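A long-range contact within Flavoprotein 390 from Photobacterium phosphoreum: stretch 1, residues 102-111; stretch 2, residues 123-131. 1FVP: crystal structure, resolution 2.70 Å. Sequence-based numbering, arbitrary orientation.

Stretch 1 102-111: ERLKLLSFYN
Stretch 2 (123-131) LVRHQLMLH

Residues 102-111 form part of a longer helix, and residues 126-130 form a strand reached through the loop residues L123, V124 and R125. The two elements run almost antiparallel: their N-to-C directions enclose 171°, and their axes approach to 11.9 Å. That spacing keeps the backbones apart, so the contact is made through side chains. The register is set by R103 CA to L128 CA at 10.1 Å and by L107 CA to H126 CA at 8.5 Å; later helix residues therefore meet earlier residues of the second stretch.

The helical backbone is irregular. Y110 N donates to L106 O at 3.3 Å, whereas the bonds from L106 N to E102 O (3.5 Å) and from F109 N to K105 O (3.5 Å) are weak, as are the shorter-span bonds from K105 N to E102 O (3.1 Å) and from L107 N to L104 O (3.4 Å). The helix is kinked where the N of S108 and the N of N111 lack a bond to the preceding turn. The strand has extended torsions, from -71/173 at H126 through -102/126 at L128 to -119/146 at L130. R103, L107 and Y110 point their CA-to-CB bonds toward the second stretch, and V124 and H126 point back.

The aromatic interaction joins Y110 (chi1 -169°, t; chi2 -87°) to H126 (chi1 -53°, m; chi2 -49°). Their ring centroids lie 5.0 Å apart with planes at 87°, an offset edge-to-face arrangement in which the edge of H126 is directed toward the face of Y110. Y110 CE1 and H126 CE1 approach to 3.4 Å. Hydrogen bonds elsewhere in the structure satisfy Y110 OH and H126 ND1.

Apolar packing flanks this pair. V124, with chi1 at -18° between wells, places CG2 near the plane of the Y110 ring, at its edge, 3.6 Å from Y110 CE1 and only 3.0 Å from Y110 OH. L107 (chi1 105°, between wells; chi2 151°, t) brings CD1 to 4.2 Å from H126 CD2, approaching the imidazole obliquely.

The third group is made by the R103 guanidinium, whose NH1 lies against two leucines. Its chi angles of 100°, 171°, 57° and 133° carry NH1 to 3.8 Å from L128 CD1 and 4.4 Å from L130 CD2, the latter near the guanidinium plane. L128 (t, p) and L130 (m, t) have sideways CA-to-CB bonds, but their side-chain ends come nearer the helix. No hydrogen bond crosses the contact, which buries 277 Å² summed over both sides.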

# COMPACT_ATOMS: atom_id res chain seq x y z
N GLU A 102 8.08 -10.99 22.09
CA GLU A 102 7.98 -9.54 22.11
C GLU A 102 6.85 -9.03 21.23
O GLU A 102 6.13 -8.08 21.61
CB GLU A 102 9.25 -8.85 21.66
CG GLU A 102 9.18 -7.33 21.46
CD GLU A 102 10.49 -6.75 21.00
OE1 GLU A 102 11.31 -7.44 20.39
OE2 GLU A 102 10.68 -5.55 21.28
N ARG A 103 6.64 -9.61 20.07
CA ARG A 103 5.54 -9.11 19.22
C ARG A 103 4.22 -9.47 19.88
O ARG A 103 3.19 -8.92 19.44
CB ARG A 103 5.63 -9.57 17.78
CG ARG A 103 4.78 -10.73 17.35
CD ARG A 103 4.83 -10.92 15.88
NE ARG A 103 6.18 -11.11 15.37
CZ ARG A 103 6.43 -12.11 14.51
NH1 ARG A 103 5.52 -12.99 14.10
NH2 ARG A 103 7.68 -12.21 14.02
N LEU A 104 4.25 -10.33 20.87
CA LEU A 104 3.01 -10.74 21.58
C LEU A 104 2.71 -9.74 22.69
O LEU A 104 1.54 -9.49 23.00
CB LEU A 104 3.06 -12.19 21.98
CG LEU A 104 2.11 -13.12 21.26
CD1 LEU A 104 2.45 -14.59 21.55
CD2 LEU A 104 0.72 -12.78 21.75
N LYS A 105 3.78 -9.19 23.22
CA LYS A 105 3.71 -8.15 24.24
C LYS A 105 3.01 -6.91 23.66
O LYS A 105 2.49 -6.08 24.45
CB LYS A 105 5.09 -7.70 24.69
CG LYS A 105 5.94 -8.84 25.25
CD LYS A 105 7.40 -8.42 25.36
CE LYS A 105 7.73 -7.76 26.69
NZ LYS A 105 9.11 -8.16 27.10
N LEU A 106 3.00 -6.74 22.35
CA LEU A 106 2.38 -5.58 21.71
C LEU A 106 0.91 -5.75 21.42
O LEU A 106 0.24 -4.69 21.48
CB LEU A 106 3.23 -5.10 20.53
CG LEU A 106 4.68 -4.85 20.90
CD1 LEU A 106 5.59 -5.51 19.88
CD2 LEU A 106 4.94 -3.36 20.89
N LEU A 107 0.37 -6.93 21.15
CA LEU A 107 -1.09 -7.00 20.93
C LEU A 107 -1.68 -6.90 22.35
O LEU A 107 -2.91 -6.85 22.55
CB LEU A 107 -1.58 -8.22 20.18
CG LEU A 107 -2.27 -9.30 21.00
CD1 LEU A 107 -3.30 -10.08 20.19
CD2 LEU A 107 -1.23 -10.25 21.56
N SER A 108 -0.76 -6.91 23.31
CA SER A 108 -1.19 -6.84 24.71
C SER A 108 -1.50 -5.41 25.07
O SER A 108 -2.60 -5.19 25.61
CB SER A 108 -0.31 -7.62 25.66
OG SER A 108 -0.87 -8.94 25.71
N PHE A 109 -0.58 -4.52 24.75
CA PHE A 109 -0.92 -3.11 25.09
C PHE A 109 -2.24 -2.86 24.32
O PHE A 109 -3.17 -2.28 24.89
CB PHE A 109 0.12 -2.11 24.78
CG PHE A 109 1.16 -1.63 25.71
CD1 PHE A 109 1.92 -2.50 26.48
CD2 PHE A 109 1.46 -0.26 25.75
CE1 PHE A 109 2.93 -2.03 27.30
CE2 PHE A 109 2.47 0.24 26.57
CZ PHE A 109 3.20 -0.66 27.37
N TYR A 110 -2.26 -3.34 23.09
CA TYR A 110 -3.45 -3.12 22.25
C TYR A 110 -4.72 -3.72 22.82
O TYR A 110 -5.82 -3.61 22.23
CB TYR A 110 -3.26 -3.47 20.78
CG TYR A 110 -4.35 -3.03 19.83
CD1 TYR A 110 -5.48 -3.83 19.61
CD2 TYR A 110 -4.24 -1.84 19.13
CE1 TYR A 110 -6.48 -3.43 18.75
CE2 TYR A 110 -5.23 -1.45 18.23
CZ TYR A 110 -6.35 -2.24 18.05
OH TYR A 110 -7.31 -1.84 17.16
N ASN A 111 -4.65 -4.35 23.98
CA ASN A 111 -5.95 -4.88 24.50
C ASN A 111 -6.25 -4.02 25.71
O ASN A 111 -7.40 -3.77 26.04
CB ASN A 111 -5.84 -6.38 24.60
CG ASN A 111 -6.11 -6.97 23.21
OD1 ASN A 111 -6.35 -6.17 22.30
ND2 ASN A 111 -6.06 -8.29 23.17
N LEU A 123 -13.93 -6.84 16.82
CA LEU A 123 -13.98 -7.12 15.39
C LEU A 123 -12.74 -6.61 14.67
O LEU A 123 -12.76 -6.69 13.42
CB LEU A 123 -15.26 -6.47 14.83
CG LEU A 123 -16.61 -6.98 15.27
CD1 LEU A 123 -16.73 -8.49 15.11
CD2 LEU A 123 -16.88 -6.55 16.72
N VAL A 124 -11.77 -6.12 15.42
CA VAL A 124 -10.54 -5.62 14.74
C VAL A 124 -9.56 -6.79 14.72
O VAL A 124 -9.22 -7.30 15.79
CB VAL A 124 -10.09 -4.27 15.28
CG1 VAL A 124 -11.21 -3.58 16.05
CG2 VAL A 124 -8.80 -4.22 16.07
N ARG A 125 -9.19 -7.18 13.51
CA ARG A 125 -8.29 -8.26 13.15
C ARG A 125 -6.92 -7.76 12.70
O ARG A 125 -6.80 -7.05 11.69
CB ARG A 125 -8.86 -9.05 11.99
CG ARG A 125 -10.29 -9.54 12.05
CD ARG A 125 -10.39 -10.78 11.17
NE ARG A 125 -9.30 -11.67 11.56
CZ ARG A 125 -9.18 -12.94 11.25
NH1 ARG A 125 -10.07 -13.53 10.47
NH2 ARG A 125 -8.16 -13.64 11.74
N HIS A 126 -5.92 -8.17 13.44
CA HIS A 126 -4.52 -7.77 13.15
C HIS A 126 -4.02 -8.45 11.89
O HIS A 126 -4.77 -9.30 11.36
CB HIS A 126 -3.62 -8.10 14.37
CG HIS A 126 -4.24 -7.47 15.58
ND1 HIS A 126 -4.65 -6.16 15.60
CD2 HIS A 126 -4.54 -7.99 16.80
CE1 HIS A 126 -5.16 -5.90 16.80
NE2 HIS A 126 -5.11 -6.98 17.55
N GLN A 127 -2.84 -8.10 11.41
CA GLN A 127 -2.28 -8.74 10.20
C GLN A 127 -0.87 -9.20 10.60
O GLN A 127 -0.08 -8.37 11.09
CB GLN A 127 -2.19 -7.89 8.95
CG GLN A 127 -3.46 -7.64 8.19
CD GLN A 127 -3.73 -8.61 7.08
OE1 GLN A 127 -4.72 -8.46 6.39
NE2 GLN A 127 -2.89 -9.60 6.86
N LEU A 128 -0.66 -10.47 10.35
CA LEU A 128 0.61 -11.14 10.70
C LEU A 128 1.49 -11.31 9.47
O LEU A 128 1.00 -11.86 8.47
CB LEU A 128 0.17 -12.41 11.42
CG LEU A 128 1.16 -13.21 12.24
CD1 LEU A 128 1.87 -12.35 13.27
CD2 LEU A 128 0.40 -14.36 12.92
N MET A 129 2.72 -10.81 9.59
CA MET A 129 3.71 -10.85 8.52
C MET A 129 4.84 -11.87 8.80
O MET A 129 5.75 -11.58 9.60
CB MET A 129 4.39 -9.53 8.21
CG MET A 129 3.56 -8.32 8.19
SD MET A 129 4.50 -6.97 7.37
CE MET A 129 5.98 -6.97 8.38
N LEU A 130 4.77 -12.96 8.06
CA LEU A 130 5.68 -14.08 8.08
C LEU A 130 6.38 -14.31 6.72
O LEU A 130 5.86 -14.18 5.61
CB LEU A 130 4.89 -15.34 8.41
CG LEU A 130 3.90 -15.40 9.53
CD1 LEU A 130 2.82 -16.43 9.23
CD2 LEU A 130 4.66 -15.75 10.81
N HIS A 131 7.61 -14.77 6.85
CA HIS A 131 8.59 -15.13 5.85
C HIS A 131 8.59 -16.63 5.60
O HIS A 131 9.57 -17.26 6.04
CB HIS A 131 10.04 -14.76 6.29
CG HIS A 131 10.61 -13.76 5.36
ND1 HIS A 131 11.06 -12.51 5.67
CD2 HIS A 131 10.74 -13.88 4.01
CE1 HIS A 131 11.46 -11.91 4.54
NE2 HIS A 131 11.26 -12.71 3.53